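Local coordinates for protein aquaporin aqpM (Methanothermobacter marburgensis str. Marburg, PDB 2F2B) that forms a homotetramer of membrane water channels that lets water move rapidly in both directions along osmotic gradients and gives a transient rise in initial glycerol flux, at the interface of chains A and B. Residues are numbered along the deposited sequence; one frame, centred on the assembly and turned at random. Chains: chain A/B, Aquaporin aqpM.

Contact 1: the interface of chains A and B. Residues chain A 60, 181-182, 184-185; chain B 64.
The ring of B:Phe64 lies with one face against A:Leu181, whose CB sits 3.8 Å above the ring plane, displaced toward the rim. At the edge, in the plane of the ring, stands the CA of A:Gly185, 3.8 Å from CD2 of B:Phe64. Two methyls come in on the CE2 side of the same face: A:Ala184 CB, 4.0 Å from CE2 of B:Phe64, and CD2 of A:Leu60, whose side chain crosses the phenylalanine at about a right angle. CD2 of A:Leu181 lies over the CZ end of that face, 3.8 Å from CZ of B:Phe64. The carbonyl oxygen of A:Leu181 also sits over it, near CG and 3.4 Å from CD2 of B:Phe64. The phenyl gets there because its CG is anti to its own carbonyl carbon (chi1 -65°), pointing the ring across to the partner helix. The case illustrates how one ring can be covered on one face by a leucine and helix backbone, with a glycine at its edge. Polar contact is indirect: a water stands 3.1 Å from the hydroxyl OG1 of A:Thr182 and 3.0 Å from the carbonyl O of B:Phe64. Within the homotetramer, helix 52-73 of chain B thus sends its phenyl between helices 52-73 and 175-194 of chain A.

Contact 2: the interface of chains A and B. Residues chain A 52, 188-189; chain B 20-21, 24-25, 28, 57-58, 61, 118.
A:Thr189 holds its hydroxyl OG1 anti to its own carbonyl carbon (chi1 -57°), which leaves methyl CG2 anti to the backbone N and lets the two branches touch different parts of chain B. OG1 donates a hydrogen bond of 2.7 Å to the carbonyl O of B:Phe21. The donor comes in bent away from the C=O direction, at 119°, and somewhat out of the carbonyl plane, by 29°. The same OG1 lies in plane at the edge of the B:Phe21 ring, while CB of B:Ala61 packs near it at 3.8 Å. The methyl branch instead meets the ring of B:Phe118, CG2 to CE1 being 3.8 Å. CG2 of B:Val28 lies in plane at the edge of that ring and 3.6 Å from the carbonyl O of A:Thr189. Further along, A:Leu52 crosses B:Ile58 at about a right angle, its CD2 3.6 Å from CG1. The same methyl lies 3.7 Å from both CB of B:Ala57 and the carbonyl O of B:Ser25. One threonine thus serves as both a polar clasp and an apolar filler. Here the starts of two helices 52-73 come together, and helix 175-194 of chain A lies against helices 4-33 and 100-122 of chain B in the tetramer.

Contact 3: the interface of chains A and B. Residues chain A 148-149, 152-153, 186, 190; chain B 16, 20-21, 117-118, 121.
Methyl CG1 of A:Val152 sits over the centre of the B:Phe20 ring, 3.7 Å from the centroid, a CH-pi contact in which the two side chains meet tip to tip. The same methyl meets CE1 of B:Phe16. A:Leu190 approaches B:Phe20 at about a right angle, placing CD1 3.7 Å from CE1 of B:Phe20, and spreads its other methyl, CD2, to CE1 of B:Phe21 at 3.9 Å. This forked reach coincides with a strained leucine shape, chi1 -96° and chi2 only 21°. The B:Phe21 ring also receives A:Ile186 on CE1, and has the carbonyl O of A:Val152 and the CA of A:Gly153 in plane at its edge. At the far end of the patch the sulfur of B:Cys121 is pressed against A:Leu148, 3.3 Å from CG and 3.4 Å from CD2, and CG2 of B:Ile117 lies beside CD2 of A:Leu148 and CG2 of A:Val152. One shell out, CD1 of B:Phe118 backs the opposite face of B:Phe20, completing a sandwich with A:Val152, while CD1 of B:Phe20 itself lies 3.5 Å above the plane of the B:Phe21 ring. The thiol of B:Cys121 has a weak hydrogen bond to the carbonyl O of B:Ile117 in its own helix. Aliphatic side chains of chain A thus pack onto a phenylalanine cluster of chain B: helices 143-166 and 175-194 close on helices 4-33 and 100-122, within the membrane-spanning part of the tetramer.

Contact 4: the interface of chains A and B. Residues chain A 39-40, 43, 47-48, 51-52; chain B 32-33, 49.
The end of helix 4-33 of chain B, with B:Ile32, and the loop that leads to helix 52-73 of the same chain, with B:Leu49, meet the equivalent loop of chain A from A:Pro39 to A:Gly51, on the extracellular side. B:Leu49 lies over two glycines: its CB is 3.6 Å from the CA of A:Gly51, and its methyl CD1 comes to 3.2 Å from the carbonyl O of A:Gly47, a tight fit. With glycine at both positions, the leucine packs directly on backbone. The other methyl, CD2, turns to the carbonyl O of A:Leu48 at 3.8 Å. A:Asn43 and B:Leu49 reach toward each other tip to tip, OD1 of the asparagine lying 3.7 Å from CD1 of the leucine. B:Ile32 has CG1 between its backbone N and carbonyl carbon (chi1 64°), which carries CD1 toward the start of helix 52-73 of chain A, 4.0 Å from the N of A:Leu52. Its carbonyl O faces A:Pro39, whose ring CG is 3.3 Å away. As modelled, the amide oxygen OD1 of A:Asn43 lies 3.1 Å from that same O of B:Ile32, a doubtful meeting of two acceptors that a flipped amide, presenting ND2 instead, would turn into a plausible hydrogen bond.

Contact 1: the interface of chains A and B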
loop_
_atom_site.group_PDB
_atom_site.type_symbol
_atom_site.label_atom_id
_atom_site.label_comp_id
_atom_site.label_asym_id
_atom_site.label_seq_id
_atom_site.Cartn_x
_atom_site.Cartn_y
_atom_site.Cartn_z
ATOM N N LEU A 60 -4.536 -6.998 0.195
ATOM C CA LEU A 60 -3.084 -6.937 0.056
ATOM C C LEU A 60 -2.398 -8.228 0.492
ATOM O O LEU A 60 -1.334 -8.568 -0.023
ATOM C CB LEU A 60 -2.532 -5.732 0.831
ATOM C CG LEU A 60 -2.950 -4.384 0.221
ATOM C CD1 LEU A 60 -2.626 -3.247 1.180
ATOM C CD2 LEU A 60 -2.235 -4.184 -1.120
ATOM N N LEU A 181 -1.507 -6.182 -7.157
ATOM C CA LEU A 181 -2.210 -5.006 -6.658
ATOM C C LEU A 181 -3.607 -4.896 -7.264
ATOM O O LEU A 181 -4.538 -4.427 -6.614
ATOM C CB LEU A 181 -1.398 -3.734 -6.939
ATOM C CG LEU A 181 -0.057 -3.656 -6.200
ATOM C CD1 LEU A 181 0.649 -2.354 -6.556
ATOM C CD2 LEU A 181 -0.288 -3.741 -4.680
ATOM N N THR A 182 -3.763 -5.343 -8.506
ATOM C CA THR A 182 -5.075 -5.296 -9.140
ATOM C C THR A 182 -6.035 -6.194 -8.355
ATOM O O THR A 182 -7.178 -5.822 -8.097
ATOM C CB THR A 182 -4.990 -5.748 -10.606
ATOM O OG1 THR A 182 -4.149 -4.836 -11.321
ATOM C CG2 THR A 182 -6.372 -5.748 -11.254
ATOM N N ALA A 184 -5.745 -6.984 -5.208
ATOM C CA ALA A 184 -5.986 -6.328 -3.919
ATOM C C ALA A 184 -7.115 -5.306 -4.051
ATOM O O ALA A 184 -7.992 -5.217 -3.187
ATOM C CB ALA A 184 -4.709 -5.641 -3.416
ATOM N N GLY A 185 -7.093 -4.546 -5.144
ATOM C CA GLY A 185 -8.122 -3.541 -5.374
ATOM C C GLY A 185 -9.497 -4.135 -5.618
ATOM O O GLY A 185 -10.500 -3.616 -5.134
ATOM N N PHE B 64 -5.622 1.281 -7.552
ATOM C CA PHE B 64 -5.249 0.003 -8.146
ATOM C C PHE B 64 -6.065 -0.256 -9.413
ATOM O O PHE B 64 -5.559 -0.836 -10.377
ATOM C CB PHE B 64 -5.445 -1.149 -7.145
ATOM C CG PHE B 64 -4.547 -1.074 -5.930
ATOM C CD1 PHE B 64 -3.280 -0.491 -6.001
ATOM C CD2 PHE B 64 -4.950 -1.646 -4.726
ATOM C CE1 PHE B 64 -2.430 -0.484 -4.885
ATOM C CE2 PHE B 64 -4.115 -1.645 -3.609
ATOM C CZ PHE B 64 -2.848 -1.062 -3.687
HETATM O O HOH W 1 -3.021 -2.324 -10.010
#

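Contact 2: the interface of chains A and B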
loop_
_atom_site.group_PDB
_atom_site.type_symbol
_atom_site.label_atom_id
_atom_site.label_comp_id
_atom_site.label_asym_id
_atom_site.label_seq_id
_atom_site.Cartn_x
_atom_site.Cartn_y
_atom_site.Cartn_z
ATOM N N LEU A 52 -13.247 -0.480 5.996
ATOM C CA LEU A 52 -12.771 -0.928 4.690
ATOM C C LEU A 52 -11.275 -1.218 4.786
ATOM O O LEU A 52 -10.703 -1.862 3.905
ATOM C CB LEU A 52 -13.042 0.123 3.604
ATOM C CG LEU A 52 -12.971 -0.441 2.176
ATOM C CD1 LEU A 52 -14.178 -1.345 1.932
ATOM C CD2 LEU A 52 -12.945 0.695 1.150
ATOM N N THR A 188 -10.903 -5.333 -2.356
ATOM C CA THR A 188 -11.319 -4.221 -1.512
ATOM C C THR A 188 -12.756 -3.809 -1.841
ATOM O O THR A 188 -13.556 -3.538 -0.944
ATOM C CB THR A 188 -10.364 -3.015 -1.689
ATOM O OG1 THR A 188 -9.031 -3.422 -1.363
ATOM C CG2 THR A 188 -10.767 -1.862 -0.774
ATOM N N THR A 189 -13.088 -3.793 -3.128
ATOM C CA THR A 189 -14.427 -3.403 -3.565
ATOM C C THR A 189 -15.481 -4.510 -3.460
ATOM O O THR A 189 -16.558 -4.306 -2.898
ATOM C CB THR A 189 -14.415 -2.931 -5.038
ATOM O OG1 THR A 189 -13.494 -1.840 -5.191
ATOM C CG2 THR A 189 -15.813 -2.462 -5.466
ATOM N N PHE B 20 -16.889 1.694 -11.200
ATOM C CA PHE B 20 -17.380 0.468 -10.579
ATOM C C PHE B 20 -16.566 0.116 -9.332
ATOM O O PHE B 20 -17.119 -0.079 -8.253
ATOM C CB PHE B 20 -17.332 -0.690 -11.589
ATOM C CG PHE B 20 -17.831 -2.007 -11.040
ATOM C CD1 PHE B 20 -17.022 -2.788 -10.215
ATOM C CD2 PHE B 20 -19.112 -2.460 -11.342
ATOM C CE1 PHE B 20 -17.478 -4.001 -9.699
ATOM C CE2 PHE B 20 -19.584 -3.673 -10.832
ATOM C CZ PHE B 20 -18.764 -4.446 -10.006
ATOM N N PHE B 21 -15.247 0.061 -9.476
ATOM C CA PHE B 21 -14.389 -0.302 -8.354
ATOM C C PHE B 21 -14.104 0.812 -7.352
ATOM O O PHE B 21 -14.188 0.591 -6.141
ATOM C CB PHE B 21 -13.083 -0.890 -8.895
ATOM C CG PHE B 21 -13.266 -2.229 -9.547
ATOM C CD1 PHE B 21 -13.390 -3.382 -8.770
ATOM C CD2 PHE B 21 -13.399 -2.334 -10.929
ATOM C CE1 PHE B 21 -13.651 -4.618 -9.364
ATOM C CE2 PHE B 21 -13.661 -3.565 -11.530
ATOM C CZ PHE B 21 -13.787 -4.709 -10.742
ATOM N N GLY B 24 -17.447 2.307 -6.010
ATOM C CA GLY B 24 -18.069 1.163 -5.369
ATOM C C GLY B 24 -17.523 0.907 -3.976
ATOM O O GLY B 24 -18.279 0.572 -3.059
ATOM N N SER B 25 -16.214 1.071 -3.799
ATOM C CA SER B 25 -15.606 0.839 -2.492
ATOM C C SER B 25 -16.132 1.825 -1.451
ATOM O O SER B 25 -16.277 1.475 -0.281
ATOM C CB SER B 25 -14.077 0.942 -2.577
ATOM O OG SER B 25 -13.650 2.276 -2.802
ATOM N N VAL B 28 -19.594 0.680 -0.416
ATOM C CA VAL B 28 -19.466 -0.474 0.470
ATOM C C VAL B 28 -19.082 -0.055 1.887
ATOM O O VAL B 28 -19.606 -0.589 2.862
ATOM C CB VAL B 28 -18.412 -1.479 -0.058
ATOM C CG1 VAL B 28 -18.137 -2.550 0.989
ATOM C CG2 VAL B 28 -18.911 -2.124 -1.343
ATOM N N ALA B 57 -8.088 3.187 1.985
ATOM C CA ALA B 57 -8.607 1.962 1.376
ATOM C C ALA B 57 -9.430 2.340 0.143
ATOM O O ALA B 57 -9.294 1.723 -0.917
ATOM C CB ALA B 57 -9.471 1.188 2.381
ATOM N N ILE B 58 -10.288 3.350 0.274
ATOM C CA ILE B 58 -11.085 3.797 -0.867
ATOM C C ILE B 58 -10.124 4.354 -1.915
ATOM O O ILE B 58 -10.249 4.064 -3.107
ATOM C CB ILE B 58 -12.107 4.891 -0.451
ATOM C CG1 ILE B 58 -13.188 4.260 0.437
ATOM C CG2 ILE B 58 -12.724 5.543 -1.695
ATOM C CD1 ILE B 58 -14.054 5.267 1.185
ATOM N N ALA B 61 -8.635 1.530 -3.765
ATOM C CA ALA B 61 -9.566 0.803 -4.621
ATOM C C ALA B 61 -9.578 1.561 -5.954
ATOM O O ALA B 61 -9.611 0.960 -7.030
ATOM C CB ALA B 61 -10.965 0.773 -3.997
ATOM N N PHE B 118 -22.620 -1.647 -10.891
ATOM C CA PHE B 118 -22.232 -1.867 -9.504
ATOM C C PHE B 118 -23.498 -1.937 -8.649
ATOM O O PHE B 118 -23.615 -2.768 -7.747
ATOM C CB PHE B 118 -21.346 -0.744 -8.974
ATOM C CG PHE B 118 -20.913 -0.965 -7.559
ATOM C CD1 PHE B 118 -19.897 -1.870 -7.266
ATOM C CD2 PHE B 118 -21.586 -0.349 -6.510
ATOM C CE1 PHE B 118 -19.562 -2.165 -5.943
ATOM C CE2 PHE B 118 -21.258 -0.638 -5.187
ATOM C CZ PHE B 118 -20.246 -1.550 -4.905
#

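Contact 3: the interface of chains A and B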
loop_
_atom_site.group_PDB
_atom_site.type_symbol
_atom_site.label_atom_id
_atom_site.label_comp_id
_atom_site.label_asym_id
_atom_site.label_seq_id
_atom_site.Cartn_x
_atom_site.Cartn_y
_atom_site.Cartn_z
ATOM N N LEU A 148 -22.568 -11.839 -10.978
ATOM C CA LEU A 148 -22.210 -10.641 -11.730
ATOM C C LEU A 148 -20.928 -10.023 -11.177
ATOM O O LEU A 148 -20.077 -9.566 -11.936
ATOM C CB LEU A 148 -23.355 -9.617 -11.685
ATOM C CG LEU A 148 -23.148 -8.303 -12.451
ATOM C CD1 LEU A 148 -22.867 -8.584 -13.919
ATOM C CD2 LEU A 148 -24.392 -7.429 -12.303
ATOM N N ALA A 149 -20.787 -10.018 -9.854
ATOM C CA ALA A 149 -19.593 -9.463 -9.219
ATOM C C ALA A 149 -18.343 -10.230 -9.647
ATOM O O ALA A 149 -17.315 -9.630 -9.975
ATOM C CB ALA A 149 -19.739 -9.505 -7.697
ATOM N N VAL A 152 -17.413 -9.353 -13.382
ATOM C CA VAL A 152 -16.773 -8.043 -13.526
ATOM C C VAL A 152 -15.379 -8.039 -12.901
ATOM O O VAL A 152 -14.421 -7.534 -13.492
ATOM C CB VAL A 152 -17.634 -6.925 -12.884
ATOM C CG1 VAL A 152 -16.955 -5.564 -13.074
ATOM C CG2 VAL A 152 -19.022 -6.911 -13.525
ATOM N N GLY A 153 -15.264 -8.608 -11.707
ATOM C CA GLY A 153 -13.973 -8.661 -11.043
ATOM C C GLY A 153 -12.938 -9.454 -11.825
ATOM O O GLY A 153 -11.804 -9.009 -11.994
ATOM N N ILE A 186 -9.551 -5.222 -6.376
ATOM C CA ILE A 186 -10.818 -5.882 -6.669
ATOM C C ILE A 186 -11.424 -6.441 -5.380
ATOM O O ILE A 186 -12.629 -6.317 -5.151
ATOM C CB ILE A 186 -10.618 -7.013 -7.716
ATOM C CG1 ILE A 186 -10.182 -6.394 -9.050
ATOM C CG2 ILE A 186 -11.925 -7.806 -7.910
ATOM C CD1 ILE A 186 -9.631 -7.398 -10.061
ATOM N N LEU A 190 -15.151 -5.678 -3.999
ATOM C CA LEU A 190 -16.075 -6.815 -4.056
ATOM C C LEU A 190 -16.050 -7.831 -2.912
ATOM O O LEU A 190 -16.895 -8.727 -2.865
ATOM C CB LEU A 190 -15.855 -7.552 -5.385
ATOM C CG LEU A 190 -16.734 -7.270 -6.616
ATOM C CD1 LEU A 190 -17.420 -5.925 -6.525
ATOM C CD2 LEU A 190 -15.887 -7.386 -7.871
ATOM N N PHE B 16 -15.546 2.848 -16.878
ATOM C CA PHE B 16 -16.499 1.940 -16.246
ATOM C C PHE B 16 -15.778 1.304 -15.048
ATOM O O PHE B 16 -16.317 1.237 -13.944
ATOM C CB PHE B 16 -16.919 0.857 -17.260
ATOM C CG PHE B 16 -17.750 -0.261 -16.673
ATOM C CD1 PHE B 16 -17.179 -1.210 -15.827
ATOM C CD2 PHE B 16 -19.100 -0.376 -16.983
ATOM C CE1 PHE B 16 -17.942 -2.255 -15.298
ATOM C CE2 PHE B 16 -19.871 -1.417 -16.459
ATOM C CZ PHE B 16 -19.289 -2.356 -15.617
ATOM N N PHE B 20 -16.889 1.694 -11.200
ATOM C CA PHE B 20 -17.380 0.468 -10.579
ATOM C C PHE B 20 -16.566 0.116 -9.332
ATOM O O PHE B 20 -17.119 -0.079 -8.253
ATOM C CB PHE B 20 -17.332 -0.690 -11.589
ATOM C CG PHE B 20 -17.831 -2.007 -11.040
ATOM C CD1 PHE B 20 -17.022 -2.788 -10.215
ATOM C CD2 PHE B 20 -19.112 -2.460 -11.342
ATOM C CE1 PHE B 20 -17.478 -4.001 -9.699
ATOM C CE2 PHE B 20 -19.584 -3.673 -10.832
ATOM C CZ PHE B 20 -18.764 -4.446 -10.006
ATOM N N PHE B 21 -15.247 0.061 -9.476
ATOM C CA PHE B 21 -14.389 -0.302 -8.354
ATOM C C PHE B 21 -14.104 0.812 -7.352
ATOM O O PHE B 21 -14.188 0.591 -6.141
ATOM C CB PHE B 21 -13.083 -0.890 -8.895
ATOM C CG PHE B 21 -13.266 -2.229 -9.547
ATOM C CD1 PHE B 21 -13.390 -3.382 -8.770
ATOM C CD2 PHE B 21 -13.399 -2.334 -10.929
ATOM C CE1 PHE B 21 -13.651 -4.618 -9.364
ATOM C CE2 PHE B 21 -13.661 -3.565 -11.530
ATOM C CZ PHE B 21 -13.787 -4.709 -10.742
ATOM N N ILE B 117 -24.041 -0.901 -13.149
ATOM C CA ILE B 117 -23.731 -2.311 -12.966
ATOM C C ILE B 117 -23.306 -2.593 -11.527
ATOM O O ILE B 117 -23.607 -3.656 -10.990
ATOM C CB ILE B 117 -22.644 -2.776 -13.965
ATOM C CG1 ILE B 117 -23.198 -2.700 -15.396
ATOM C CG2 ILE B 117 -22.210 -4.210 -13.655
ATOM C CD1 ILE B 117 -24.411 -3.608 -15.649
ATOM N N PHE B 118 -22.620 -1.647 -10.891
ATOM C CA PHE B 118 -22.232 -1.867 -9.504
ATOM C C PHE B 118 -23.498 -1.937 -8.649
ATOM O O PHE B 118 -23.615 -2.768 -7.747
ATOM C CB PHE B 118 -21.346 -0.744 -8.974
ATOM C CG PHE B 118 -20.913 -0.965 -7.559
ATOM C CD1 PHE B 118 -19.897 -1.870 -7.266
ATOM C CD2 PHE B 118 -21.586 -0.349 -6.510
ATOM C CE1 PHE B 118 -19.562 -2.165 -5.943
ATOM C CE2 PHE B 118 -21.258 -0.638 -5.187
ATOM C CZ PHE B 118 -20.246 -1.550 -4.905
ATOM N N CYS B 121 -24.961 -5.300 -8.695
ATOM C CA CYS B 121 -24.195 -6.269 -7.902
ATOM C C CYS B 121 -24.372 -6.108 -6.397
ATOM O O CYS B 121 -24.570 -7.087 -5.677
ATOM C CB CYS B 121 -22.690 -6.151 -8.190
ATOM S SG CYS B 121 -22.141 -6.618 -9.831
#

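Contact 4: the interface of chains A and B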
loop_
_atom_site.group_PDB
_atom_site.type_symbol
_atom_site.label_atom_id
_atom_site.label_comp_id
_atom_site.label_asym_id
_atom_site.label_seq_id
_atom_site.Cartn_x
_atom_site.Cartn_y
_atom_site.Cartn_z
ATOM N N PRO A 39 -22.423 -3.162 13.544
ATOM C CA PRO A 39 -23.482 -2.155 13.410
ATOM C C PRO A 39 -24.702 -2.634 12.624
ATOM O O PRO A 39 -25.807 -2.126 12.820
ATOM C CB PRO A 39 -22.764 -0.989 12.730
ATOM C CG PRO A 39 -21.734 -1.679 11.892
ATOM C CD PRO A 39 -21.203 -2.733 12.837
ATOM N N ASN A 40 -24.497 -3.592 11.723
ATOM C CA ASN A 40 -25.586 -4.152 10.929
ATOM C C ASN A 40 -25.184 -5.506 10.334
ATOM O O ASN A 40 -23.997 -5.822 10.236
ATOM C CB ASN A 40 -26.018 -3.181 9.818
ATOM C CG ASN A 40 -24.985 -3.042 8.721
ATOM O OD1 ASN A 40 -24.091 -2.196 8.790
ATOM N ND2 ASN A 40 -25.099 -3.880 7.699
ATOM N N ASN A 43 -22.309 -6.330 7.753
ATOM C CA ASN A 43 -20.962 -6.363 8.321
ATOM C C ASN A 43 -20.902 -7.639 9.170
ATOM O O ASN A 43 -21.475 -7.698 10.259
ATOM C CB ASN A 43 -20.744 -5.102 9.177
ATOM C CG ASN A 43 -19.314 -4.959 9.688
ATOM O OD1 ASN A 43 -18.824 -3.842 9.876
ATOM N ND2 ASN A 43 -18.650 -6.079 9.936
ATOM N N GLY A 47 -14.328 -5.794 8.828
ATOM C CA GLY A 47 -14.694 -4.393 8.738
ATOM C C GLY A 47 -15.220 -3.896 10.073
ATOM O O GLY A 47 -15.394 -2.697 10.276
ATOM N N LEU A 48 -15.465 -4.820 10.995
ATOM C CA LEU A 48 -15.984 -4.453 12.310
ATOM C C LEU A 48 -14.966 -3.609 13.079
ATOM O O LEU A 48 -15.318 -2.585 13.669
ATOM C CB LEU A 48 -16.338 -5.721 13.096
ATOM C CG LEU A 48 -17.139 -5.627 14.402
ATOM C CD1 LEU A 48 -17.595 -7.024 14.795
ATOM C CD2 LEU A 48 -16.303 -5.012 15.511
ATOM N N GLY A 51 -12.993 -1.341 9.478
ATOM C CA GLY A 51 -13.751 -0.800 8.359
ATOM C C GLY A 51 -13.248 -1.326 7.022
ATOM O O GLY A 51 -12.863 -2.492 6.918
ATOM N N LEU A 52 -13.247 -0.480 5.996
ATOM C CA LEU A 52 -12.771 -0.928 4.690
ATOM C C LEU A 52 -11.275 -1.218 4.786
ATOM O O LEU A 52 -10.703 -1.862 3.905
ATOM C CB LEU A 52 -13.042 0.123 3.604
ATOM C CG LEU A 52 -12.971 -0.441 2.176
ATOM C CD1 LEU A 52 -14.178 -1.345 1.932
ATOM C CD2 LEU A 52 -12.945 0.695 1.150
ATOM N N ILE B 32 -21.249 -1.068 5.248
ATOM C CA ILE B 32 -20.808 -1.862 6.392
ATOM C C ILE B 32 -20.720 -1.046 7.679
ATOM O O ILE B 32 -20.621 -1.610 8.766
ATOM C CB ILE B 32 -19.440 -2.551 6.138
ATOM C CG1 ILE B 32 -18.339 -1.507 5.959
ATOM C CG2 ILE B 32 -19.540 -3.459 4.920
ATOM C CD1 ILE B 32 -16.937 -2.104 5.917
ATOM N N ALA B 33 -20.763 0.277 7.559
ATOM C CA ALA B 33 -20.698 1.146 8.731
ATOM C C ALA B 33 -22.094 1.610 9.153
ATOM O O ALA B 33 -22.263 2.193 10.224
ATOM C CB ALA B 33 -19.825 2.356 8.438
ATOM N N LEU B 49 -15.405 3.304 11.229
ATOM C CA LEU B 49 -14.834 2.038 11.673
ATOM C C LEU B 49 -13.332 1.915 11.443
ATOM O O LEU B 49 -12.652 1.229 12.195
ATOM C CB LEU B 49 -15.536 0.870 10.972
ATOM C CG LEU B 49 -17.048 0.747 11.193
ATOM C CD1 LEU B 49 -17.606 -0.388 10.339
ATOM C CD2 LEU B 49 -17.324 0.500 12.668
#

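Contacts 2 and 3 are the nearest neighbours, their C-alpha centres about 9 Å apart, and they share B:Phe20, B:Phe21 and B:Phe118, so one aromatic cluster serves both. Contact 1 lies about 11 Å from contact 2 and 14 Å from contact 3, linked through helix 175-194 of chain A. Contact 4 is about 13 Å from contact 2, with A:Leu52 in common, but about 20 Å from contacts 1 and 3. Together they trace the interface from membrane-embedded helices to extracellular loops. Because the interface is not an exact two-fold, the same pairing may repeat from copy to copy around the homotetramer.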